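Local coordinates for protein tetraacyldisaccharide 4'-kinase (Aquifex aeolicus, PDB 4EHY) that probably transfers the gamma-phosphate of ATP to the 4'-position of a tetraacyldisaccharide 1-phosphate to form lipid IVA, at residues A[207-212]-A[295-300]; A[230-235]-A[275-280]. All coordinates share one frame; numbering follows the deposited sequence.

Overall arrangement
The four segments come along the chain in the order 207-212, 230-235, 275-280, 295-300, which nests contact 2 inside the loop closed by contact 1. The centres of contacts 1 and 2 lie about 15 Å apart, and the strands are neighbours: strand 229-234 runs parallel to 275-277, which runs parallel to 291-300, and the latter pairs antiparallel with 201-212. Contacts 1 and 2 meet directly where Leu-211 CD1 packs on Leu-276 CD1 at 3.8 Å. Both reach the same ADP. Contact 1 brings two phenylalanines to the base, while contact 2 lines base, ribose and alpha-phosphate; Ser-49, Lys-51 and Thr-52 of the predicted ATP-binding loop bind the nucleotide as well.

Contact 1 (A[207-212]-A[295-300]); sequences EFCCLL and NFKVKL. With ADP (adenosine-5'-diphosphate), chain B.
Phe-208 and Phe-296 lie side by side, pointing the same way from antiparallel strands toward ADP. Phe-208 CD2 rests 3.6 Å from Phe-296 CB, and the two ring planes meet obliquely at 57°. Phe-296 has its CG wedged between backbone N and carbonyl carbon (chi1 55°), which carries the ring's far edge to the base, CE2 lying 3.6 Å from ADP N3. The Phe-208 edge reaches the other nitrogen of the six-membered ring, CE2 to ADP N1 at 3.4 Å; flat rings suit such C-H edge contacts with adenine nitrogens. Replacing Phe-208 by an alanine would probably uncover the N1 side of the adenine and take away the aromatic ring that packs beside Phe-296. On the other face, the extended Glu-207 side chain offers OE1 to Lys-299 NZ in a 3.0 Å salt bridge, the long, flexible lysine curling at chi2 and chi3 to meet it. Glu-207 and Lys-297 exchange two backbone hydrogen bonds. The amides of Cys-209 and Cys-210 both give weak hydrogen bonds to Asn-295 O, a classic beta bulge that their vicinal disulfide (SG to SG 2.0 Å) probably stiffens. The chemistry is two-sided: charge and a disulfide on one face, aromatic edges probably complementing adenine on the other.

Contact 2 (A[230-235]-A[275-280]); sequences IAFSGL and YLTTPK. With ADP (adenosine-5'-diphosphate), chain B.
Lys-280 NZ, on a side chain passing Gly-234 and Leu-235, is gripped by three groups: ADP O2A at 3.0 Å, Asp-260 in a salt bridge and Glu-100. A fully extended chain, with CG opposite the backbone N (chi1 176°), lets the lysine span from helix start to alpha-phosphate, its CD lying 3.8 Å from Leu-235 CD2. That leucine methyl also meets Thr-278 OG1 tip to tip, and both residues touch the nucleotide. Thr-278 suits the N-cap: its OG1 is hydrogen-bonded to Asp-281 and accepts a weak capping bond from Lys-280 N. Thr-277 OG1 donates to Phe-232 O at 2.7 Å, coming from above the carbonyl plane; its CB sits over one face of the Phe-232 ring, 3.9 Å from the centroid, in a CH-pi contact. At that ring's edge, in plane, lies Tyr-275 CD1, while Ile-230 lies alongside the tyrosine, CG2 to CE1 at 3.7 Å. Backbone bonds Leu-276 N to Ile-230 O and Phe-232 N to Leu-276 O join the parallel strands. A nucleotide held where parallel strands end beside a helix start is typical of alpha/beta nucleotide-binding folds; this site complements the separate, predicted P-loop (Ser-45 to Thr-52) by holding base, ribose and alpha-phosphate.

Contact 1 (A[207-212]-A[295-300])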
ATOM      1  N   GLU A 207     -13.569   5.433   2.894  1.00 57.68           N
ATOM      2  CA  GLU A 207     -14.501   6.427   3.432  1.00 52.88           C
ATOM      3  C   GLU A 207     -13.739   7.703   3.792  1.00 49.25           C
ATOM      4  O   GLU A 207     -13.027   7.755   4.801  1.00 47.98           O
ATOM      5  CB  GLU A 207     -15.240   5.890   4.663  1.00 55.23           C
ATOM      6  CG  GLU A 207     -16.265   6.878   5.244  1.00 59.12           C
ATOM      7  CD  GLU A 207     -16.731   6.497   6.632  1.00 72.07           C
ATOM      8  OE1 GLU A 207     -16.975   5.298   6.875  1.00 80.45           O
ATOM      9  OE2 GLU A 207     -16.853   7.396   7.488  1.00 86.05           O
ATOM     10  N   PHE A 208     -13.865   8.720   2.946  1.00 42.52           N
ATOM     11  CA  PHE A 208     -13.141   9.971   3.140  1.00 49.99           C
ATOM     12  C   PHE A 208     -13.859  10.835   4.160  1.00 51.42           C
ATOM     13  O   PHE A 208     -14.808  11.520   3.840  1.00 58.25           O
ATOM     14  CB  PHE A 208     -12.978  10.691   1.805  1.00 48.77           C
ATOM     15  CG  PHE A 208     -12.192   9.898   0.814  1.00 58.64           C
ATOM     16  CD1 PHE A 208     -12.833   9.106  -0.128  1.00 54.65           C
ATOM     17  CD2 PHE A 208     -10.804   9.891   0.864  1.00 52.37           C
ATOM     18  CE1 PHE A 208     -12.103   8.347  -1.024  1.00 57.45           C
ATOM     19  CE2 PHE A 208     -10.068   9.139  -0.031  1.00 57.36           C
ATOM     20  CZ  PHE A 208     -10.712   8.366  -0.977  1.00 55.89           C
ATOM     21  N   CYS A 209     -13.375  10.792   5.392  1.00 54.52           N
ATOM     22  CA  CYS A 209     -14.118  11.307   6.530  1.00 62.39           C
ATOM     23  C   CYS A 209     -13.376  12.430   7.250  1.00 63.50           C
ATOM     24  O   CYS A 209     -13.967  13.175   8.021  1.00 60.36           O
ATOM     25  CB  CYS A 209     -14.313  10.168   7.532  1.00 64.18           C
ATOM     26  SG  CYS A 209     -12.720   9.532   8.175  1.00 74.49           S
ATOM     27  N   CYS A 210     -12.073  12.537   7.022  1.00 59.60           N
ATOM     28  CA  CYS A 210     -11.255  13.303   7.941  1.00 62.32           C
ATOM     29  C   CYS A 210     -10.193  14.137   7.250  1.00 61.98           C
ATOM     30  O   CYS A 210      -9.883  13.947   6.072  1.00 58.45           O
ATOM     31  CB  CYS A 210     -10.615  12.351   8.954  1.00 71.64           C
ATOM     32  SG  CYS A 210     -11.634  10.876   9.278  1.00112.83           S
ATOM     33  N   LEU A 211      -9.638  15.068   8.009  1.00 59.89           N
ATOM     34  CA  LEU A 211      -8.639  15.986   7.505  1.00 54.68           C
ATOM     35  C   LEU A 211      -7.540  16.082   8.549  1.00 54.31           C
ATOM     36  O   LEU A 211      -7.823  16.188   9.753  1.00 55.02           O
ATOM     37  CB  LEU A 211      -9.272  17.352   7.268  1.00 59.65           C
ATOM     38  CG  LEU A 211      -8.462  18.364   6.462  1.00 62.13           C
ATOM     39  CD1 LEU A 211      -8.227  17.865   5.042  1.00 60.57           C
ATOM     40  CD2 LEU A 211      -9.189  19.684   6.448  1.00 55.35           C
ATOM     41  N   LEU A 212      -6.291  16.038   8.099  1.00 44.48           N
ATOM     42  CA  LEU A 212      -5.154  16.099   9.012  1.00 48.54           C
ATOM     43  C   LEU A 212      -4.345  17.355   8.782  1.00 47.43           C
ATOM     44  O   LEU A 212      -4.095  17.732   7.630  1.00 46.17           O
ATOM     45  CB  LEU A 212      -4.230  14.880   8.828  1.00 43.69           C
ATOM     46  CG  LEU A 212      -4.870  13.509   9.083  1.00 51.71           C
ATOM     47  CD1 LEU A 212      -3.980  12.374   8.576  1.00 45.66           C
ATOM     48  CD2 LEU A 212      -5.181  13.336  10.569  1.00 54.69           C
ATOM     49  N   ASN A 295      -7.862  12.381   4.717  1.00 42.93           N
ATOM     50  CA  ASN A 295      -7.669  11.078   5.325  1.00 43.52           C
ATOM     51  C   ASN A 295      -8.968  10.296   5.178  1.00 45.67           C
ATOM     52  O   ASN A 295      -9.998  10.880   4.878  1.00 47.64           O
ATOM     53  CB  ASN A 295      -7.255  11.227   6.789  1.00 42.36           C
ATOM     54  CG  ASN A 295      -6.567   9.990   7.335  1.00 55.37           C
ATOM     55  OD1 ASN A 295      -6.095   9.134   6.578  1.00 47.63           O
ATOM     56  ND2 ASN A 295      -6.506   9.889   8.658  1.00 64.57           N
ATOM     57  N   PHE A 296      -8.915   8.980   5.349  1.00 49.02           N
ATOM     58  CA  PHE A 296     -10.076   8.123   5.121  1.00 49.51           C
ATOM     59  C   PHE A 296      -9.980   6.853   5.975  1.00 50.58           C
ATOM     60  O   PHE A 296      -8.909   6.517   6.473  1.00 44.06           O
ATOM     61  CB  PHE A 296     -10.135   7.721   3.644  1.00 48.65           C
ATOM     62  CG  PHE A 296      -8.868   7.070   3.158  1.00 49.40           C
ATOM     63  CD1 PHE A 296      -8.720   5.682   3.197  1.00 47.46           C
ATOM     64  CD2 PHE A 296      -7.807   7.844   2.702  1.00 46.46           C
ATOM     65  CE1 PHE A 296      -7.543   5.075   2.760  1.00 40.75           C
ATOM     66  CE2 PHE A 296      -6.616   7.251   2.275  1.00 50.67           C
ATOM     67  CZ  PHE A 296      -6.482   5.857   2.309  1.00 43.40           C
ATOM     68  N   LYS A 297     -11.098   6.154   6.129  1.00 48.63           N
ATOM     69  CA  LYS A 297     -11.106   4.829   6.741  1.00 52.20           C
ATOM     70  C   LYS A 297     -11.267   3.801   5.633  1.00 50.70           C
ATOM     71  O   LYS A 297     -11.915   4.056   4.623  1.00 49.22           O
ATOM     72  CB  LYS A 297     -12.276   4.684   7.720  1.00 60.91           C
ATOM     73  CG  LYS A 297     -12.247   5.648   8.901  1.00 75.77           C
ATOM     74  CD  LYS A 297     -13.605   5.682   9.630  1.00 91.27           C
ATOM     75  CE  LYS A 297     -13.647   6.790  10.696  1.00 97.95           C
ATOM     76  NZ  LYS A 297     -15.003   6.984  11.299  1.00 95.81           N
ATOM     77  N   VAL A 298     -10.675   2.633   5.816  1.00 49.43           N
ATOM     78  CA  VAL A 298     -10.854   1.564   4.858  1.00 46.59           C
ATOM     79  C   VAL A 298     -11.950   0.685   5.424  1.00 48.04           C
ATOM     80  O   VAL A 298     -11.946   0.373   6.617  1.00 52.34           O
ATOM     81  CB  VAL A 298      -9.538   0.774   4.659  1.00 50.47           C
ATOM     82  CG1 VAL A 298      -9.757  -0.471   3.816  1.00 40.99           C
ATOM     83  CG2 VAL A 298      -8.480   1.658   4.031  1.00 38.57           C
ATOM     84  N   LYS A 299     -12.919   0.344   4.581  1.00 48.03           N
ATOM     85  CA  LYS A 299     -14.035  -0.499   4.969  1.00 54.25           C
ATOM     86  C   LYS A 299     -14.118  -1.680   4.006  1.00 58.87           C
ATOM     87  O   LYS A 299     -14.017  -1.500   2.788  1.00 51.58           O
ATOM     88  CB  LYS A 299     -15.327   0.304   4.919  1.00 59.28           C
ATOM     89  CG  LYS A 299     -15.207   1.653   5.592  1.00 71.35           C
ATOM     90  CD  LYS A 299     -15.918   1.685   6.926  1.00 71.52           C
ATOM     91  CE  LYS A 299     -17.276   2.349   6.777  1.00 80.50           C
ATOM     92  NZ  LYS A 299     -17.916   2.668   8.083  1.00 84.73           N
ATOM     93  N   LEU A 300     -14.284  -2.883   4.550  1.00 60.76           N
ATOM     94  CA  LEU A 300     -14.367  -4.094   3.726  1.00 66.98           C
ATOM     95  C   LEU A 300     -15.736  -4.745   3.827  1.00 66.45           C
ATOM     96  O   LEU A 300     -16.241  -4.987   4.927  1.00 71.62           O
ATOM     97  CB  LEU A 300     -13.303  -5.121   4.136  1.00 59.82           C
ATOM     98  CG  LEU A 300     -11.919  -5.105   3.472  1.00 67.57           C
ATOM     99  CD1 LEU A 300     -12.006  -5.571   2.029  1.00 62.34           C
ATOM    100  CD2 LEU A 300     -11.242  -3.735   3.570  1.00 58.30           C
TER
HETATM  101  PB  ADP B 401      -0.219   1.856  -3.272  1.00 48.29           P
HETATM  102  O1B ADP B 401       1.259   2.074  -3.474  1.00 59.04           O
HETATM  103  O2B ADP B 401      -0.801   0.749  -4.122  1.00 65.41           O
HETATM  104  O3B ADP B 401      -0.581   1.690  -1.811  1.00 43.75           O
HETATM  105  PA  ADP B 401      -0.619   4.745  -3.703  1.00 49.89           P
HETATM  106  O1A ADP B 401      -1.968   5.348  -3.982  1.00 49.88           O
HETATM  107  O2A ADP B 401       0.586   5.189  -4.484  1.00 45.68           O
HETATM  108  O3A ADP B 401      -0.944   3.162  -3.861  1.00 48.86           O
HETATM  109  O5' ADP B 401      -0.273   4.996  -2.164  1.00 44.82           O
HETATM  110  C5' ADP B 401      -1.231   4.716  -1.157  1.00 45.36           C
HETATM  111  C4' ADP B 401      -1.176   5.876  -0.170  1.00 34.30           C
HETATM  112  O4' ADP B 401      -1.308   7.134  -0.877  1.00 43.16           O
HETATM  113  C3' ADP B 401      -2.362   5.786   0.759  1.00 35.09           C
HETATM  114  O3' ADP B 401      -2.006   5.060   1.931  1.00 37.70           O
HETATM  115  C2' ADP B 401      -2.687   7.233   1.053  1.00 35.42           C
HETATM  116  O2' ADP B 401      -1.826   7.686   2.100  1.00 41.92           O
HETATM  117  C1' ADP B 401      -2.276   7.959  -0.212  1.00 35.29           C
HETATM  118  N9  ADP B 401      -3.459   8.094  -1.100  1.00 46.56           N
HETATM  119  C8  ADP B 401      -3.604   7.523  -2.312  1.00 54.06           C
HETATM  120  N7  ADP B 401      -4.790   7.863  -2.883  1.00 48.78           N
HETATM  121  C5  ADP B 401      -5.425   8.680  -2.022  1.00 44.49           C
HETATM  122  C6  ADP B 401      -6.722   9.400  -2.004  1.00 46.69           C
HETATM  123  N6  ADP B 401      -7.612   9.313  -3.042  1.00 42.00           N
HETATM  124  N1  ADP B 401      -6.984  10.145  -0.910  1.00 43.20           N
HETATM  125  C2  ADP B 401      -6.128  10.246   0.125  1.00 43.75           C
HETATM  126  N3  ADP B 401      -4.942   9.616   0.176  1.00 42.09           N
HETATM  127  C4  ADP B 401      -4.541   8.836  -0.856  1.00 45.28           C

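Contact 2 (A[230-235]-A[275-280])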
ATOM      1  N   ILE A 230      -5.093  24.647  -3.295  1.00 63.23           N
ATOM      2  CA  ILE A 230      -4.160  24.074  -4.245  1.00 63.85           C
ATOM      3  C   ILE A 230      -3.903  22.636  -3.807  1.00 62.00           C
ATOM      4  O   ILE A 230      -3.387  22.402  -2.714  1.00 54.26           O
ATOM      5  CB  ILE A 230      -2.836  24.842  -4.261  1.00 61.21           C
ATOM      6  CG1 ILE A 230      -3.086  26.308  -4.668  1.00 61.45           C
ATOM      7  CG2 ILE A 230      -1.845  24.138  -5.178  1.00 58.63           C
ATOM      8  CD1 ILE A 230      -1.851  27.189  -4.658  1.00 55.97           C
ATOM      9  N   ALA A 231      -4.294  21.682  -4.648  1.00 60.78           N
ATOM     10  CA  ALA A 231      -4.125  20.265  -4.341  1.00 56.25           C
ATOM     11  C   ALA A 231      -2.951  19.695  -5.112  1.00 57.72           C
ATOM     12  O   ALA A 231      -2.628  20.166  -6.203  1.00 57.19           O
ATOM     13  CB  ALA A 231      -5.390  19.490  -4.662  1.00 51.78           C
ATOM     14  N   PHE A 232      -2.310  18.689  -4.526  1.00 50.79           N
ATOM     15  CA  PHE A 232      -1.209  17.998  -5.172  1.00 50.40           C
ATOM     16  C   PHE A 232      -0.996  16.636  -4.539  1.00 48.39           C
ATOM     17  O   PHE A 232      -1.451  16.384  -3.425  1.00 47.33           O
ATOM     18  CB  PHE A 232       0.074  18.814  -5.067  1.00 57.88           C
ATOM     19  CG  PHE A 232       0.561  19.013  -3.657  1.00 54.22           C
ATOM     20  CD1 PHE A 232       1.305  18.033  -3.019  1.00 47.94           C
ATOM     21  CD2 PHE A 232       0.293  20.195  -2.978  1.00 47.53           C
ATOM     22  CE1 PHE A 232       1.774  18.223  -1.721  1.00 46.94           C
ATOM     23  CE2 PHE A 232       0.756  20.390  -1.680  1.00 48.03           C
ATOM     24  CZ  PHE A 232       1.498  19.399  -1.052  1.00 49.74           C
ATOM     25  N   SER A 233      -0.291  15.763  -5.254  1.00 54.12           N
ATOM     26  CA  SER A 233       0.106  14.464  -4.717  1.00 51.77           C
ATOM     27  C   SER A 233       1.180  13.824  -5.590  1.00 55.37           C
ATOM     28  O   SER A 233       1.352  14.201  -6.753  1.00 51.83           O
ATOM     29  CB  SER A 233      -1.097  13.518  -4.593  1.00 48.06           C
ATOM     30  OG  SER A 233      -1.680  13.242  -5.857  1.00 48.04           O
ATOM     31  N   GLY A 234       1.894  12.857  -5.013  1.00 44.42           N
ATOM     32  CA  GLY A 234       2.942  12.128  -5.708  1.00 46.52           C
ATOM     33  C   GLY A 234       2.650  10.684  -5.357  1.00 50.16           C
ATOM     34  O   GLY A 234       3.174  10.152  -4.377  1.00 45.34           O
ATOM     35  N   LEU A 235       1.800  10.063  -6.171  1.00 46.21           N
ATOM     36  CA  LEU A 235       1.223   8.757  -5.897  1.00 47.22           C
ATOM     37  C   LEU A 235       1.438   7.857  -7.106  1.00 54.48           C
ATOM     38  O   LEU A 235       1.906   8.301  -8.156  1.00 51.68           O
ATOM     39  CB  LEU A 235      -0.285   8.832  -5.636  1.00 42.80           C
ATOM     40  CG  LEU A 235      -0.731   9.911  -4.653  1.00 43.44           C
ATOM     41  CD1 LEU A 235      -2.241  10.014  -4.622  1.00 39.39           C
ATOM     42  CD2 LEU A 235      -0.181   9.614  -3.277  1.00 38.50           C
ATOM     43  N   TYR A 275      -3.097  24.220   1.136  1.00 55.47           N
ATOM     44  CA  TYR A 275      -2.733  23.049   0.348  1.00 58.91           C
ATOM     45  C   TYR A 275      -3.396  21.783   0.859  1.00 59.14           C
ATOM     46  O   TYR A 275      -3.531  21.569   2.069  1.00 50.88           O
ATOM     47  CB  TYR A 275      -1.215  22.862   0.325  1.00 57.72           C
ATOM     48  CG  TYR A 275      -0.509  23.996  -0.371  1.00 61.09           C
ATOM     49  CD1 TYR A 275      -0.214  23.933  -1.729  1.00 60.82           C
ATOM     50  CD2 TYR A 275      -0.160  25.147   0.324  1.00 58.32           C
ATOM     51  CE1 TYR A 275       0.426  24.988  -2.371  1.00 55.37           C
ATOM     52  CE2 TYR A 275       0.474  26.198  -0.306  1.00 60.66           C
ATOM     53  CZ  TYR A 275       0.766  26.115  -1.650  1.00 62.57           C
ATOM     54  OH  TYR A 275       1.395  27.173  -2.272  1.00 65.09           O
ATOM     55  N   LEU A 276      -3.805  20.947  -0.083  1.00 54.40           N
ATOM     56  CA  LEU A 276      -4.502  19.724   0.239  1.00 53.94           C
ATOM     57  C   LEU A 276      -3.834  18.557  -0.474  1.00 51.63           C
ATOM     58  O   LEU A 276      -3.762  18.528  -1.701  1.00 50.18           O
ATOM     59  CB  LEU A 276      -5.957  19.824  -0.192  1.00 50.01           C
ATOM     60  CG  LEU A 276      -6.764  18.583   0.177  1.00 55.67           C
ATOM     61  CD1 LEU A 276      -6.624  18.344   1.677  1.00 52.20           C
ATOM     62  CD2 LEU A 276      -8.223  18.735  -0.238  1.00 54.02           C
ATOM     63  N   THR A 277      -3.353  17.590   0.300  1.00 47.04           N
ATOM     64  CA  THR A 277      -2.610  16.471  -0.276  1.00 44.05           C
ATOM     65  C   THR A 277      -2.931  15.198   0.519  1.00 38.73           C
ATOM     66  O   THR A 277      -3.850  15.214   1.339  1.00 44.45           O
ATOM     67  CB  THR A 277      -1.084  16.754  -0.263  1.00 46.54           C
ATOM     68  OG1 THR A 277      -0.394  15.748  -1.009  1.00 46.22           O
ATOM     69  CG2 THR A 277      -0.524  16.829   1.170  1.00 45.12           C
ATOM     70  N   THR A 278      -2.208  14.103   0.279  1.00 41.14           N
ATOM     71  CA  THR A 278      -2.463  12.851   1.010  1.00 35.87           C
ATOM     72  C   THR A 278      -1.506  12.542   2.157  1.00 35.22           C
ATOM     73  O   THR A 278      -0.459  13.188   2.301  1.00 40.50           O
ATOM     74  CB  THR A 278      -2.410  11.660   0.013  1.00 47.60           C
ATOM     75  OG1 THR A 278      -1.047  11.319  -0.247  1.00 39.14           O
ATOM     76  CG2 THR A 278      -3.092  12.005  -1.294  1.00 44.49           C
ATOM     77  N   PRO A 279      -1.859  11.554   2.992  1.00 37.73           N
ATOM     78  CA  PRO A 279      -0.953  11.262   4.109  1.00 34.06           C
ATOM     79  C   PRO A 279       0.427  10.835   3.589  1.00 37.10           C
ATOM     80  O   PRO A 279       1.449  11.137   4.199  1.00 39.37           O
ATOM     81  CB  PRO A 279      -1.652  10.105   4.819  1.00 38.37           C
ATOM     82  CG  PRO A 279      -3.131  10.370   4.554  1.00 37.66           C
ATOM     83  CD  PRO A 279      -3.163  10.864   3.126  1.00 33.79           C
ATOM     84  N   LYS A 280       0.447  10.173   2.442  1.00 44.83           N
ATOM     85  CA  LYS A 280       1.693   9.682   1.863  1.00 43.15           C
ATOM     86  C   LYS A 280       2.620  10.846   1.543  1.00 42.86           C
ATOM     87  O   LYS A 280       3.829  10.776   1.775  1.00 38.71           O
ATOM     88  CB  LYS A 280       1.394   8.833   0.615  1.00 40.06           C
ATOM     89  CG  LYS A 280       2.632   8.343  -0.130  1.00 45.49           C
ATOM     90  CD  LYS A 280       2.242   7.435  -1.290  1.00 43.38           C
ATOM     91  CE  LYS A 280       3.443   7.117  -2.195  1.00 46.79           C
ATOM     92  NZ  LYS A 280       3.122   6.015  -3.169  1.00 41.11           N
TER
HETATM   93  PB  ADP B 401      -0.219   1.856  -3.272  1.00 48.29           P
HETATM   94  O1B ADP B 401       1.259   2.074  -3.474  1.00 59.04           O
HETATM   95  O2B ADP B 401      -0.801   0.749  -4.122  1.00 65.41           O
HETATM   96  O3B ADP B 401      -0.581   1.690  -1.811  1.00 43.75           O
HETATM   97  PA  ADP B 401      -0.619   4.745  -3.703  1.00 49.89           P
HETATM   98  O1A ADP B 401      -1.968   5.348  -3.982  1.00 49.88           O
HETATM   99  O2A ADP B 401       0.586   5.189  -4.484  1.00 45.68           O
HETATM  100  O3A ADP B 401      -0.944   3.162  -3.861  1.00 48.86           O
HETATM  101  O5' ADP B 401      -0.273   4.996  -2.164  1.00 44.82           O
HETATM  102  C5' ADP B 401      -1.231   4.716  -1.157  1.00 45.36           C
HETATM  103  C4' ADP B 401      -1.176   5.876  -0.170  1.00 34.30           C
HETATM  104  O4' ADP B 401      -1.308   7.134  -0.877  1.00 43.16           O
HETATM  105  C3' ADP B 401      -2.362   5.786   0.759  1.00 35.09           C
HETATM  106  O3' ADP B 401      -2.006   5.060   1.931  1.00 37.70           O
HETATM  107  C2' ADP B 401      -2.687   7.233   1.053  1.00 35.42           C
HETATM  108  O2' ADP B 401      -1.826   7.686   2.100  1.00 41.92           O
HETATM  109  C1' ADP B 401      -2.276   7.959  -0.212  1.00 35.29           C
HETATM  110  N9  ADP B 401      -3.459   8.094  -1.100  1.00 46.56           N
HETATM  111  C8  ADP B 401      -3.604   7.523  -2.312  1.00 54.06           C
HETATM  112  N7  ADP B 401      -4.790   7.863  -2.883  1.00 48.78           N
HETATM  113  C5  ADP B 401      -5.425   8.680  -2.022  1.00 44.49           C
HETATM  114  C6  ADP B 401      -6.722   9.400  -2.004  1.00 46.69           C
HETATM  115  N6  ADP B 401      -7.612   9.313  -3.042  1.00 42.00           N
HETATM  116  N1  ADP B 401      -6.984  10.145  -0.910  1.00 43.20           N
HETATM  117  C2  ADP B 401      -6.128  10.246   0.125  1.00 43.75           C
HETATM  118  N3  ADP B 401      -4.942   9.616   0.176  1.00 42.09           N
HETATM  119  C4  ADP B 401      -4.541   8.836  -0.856  1.00 45.28           C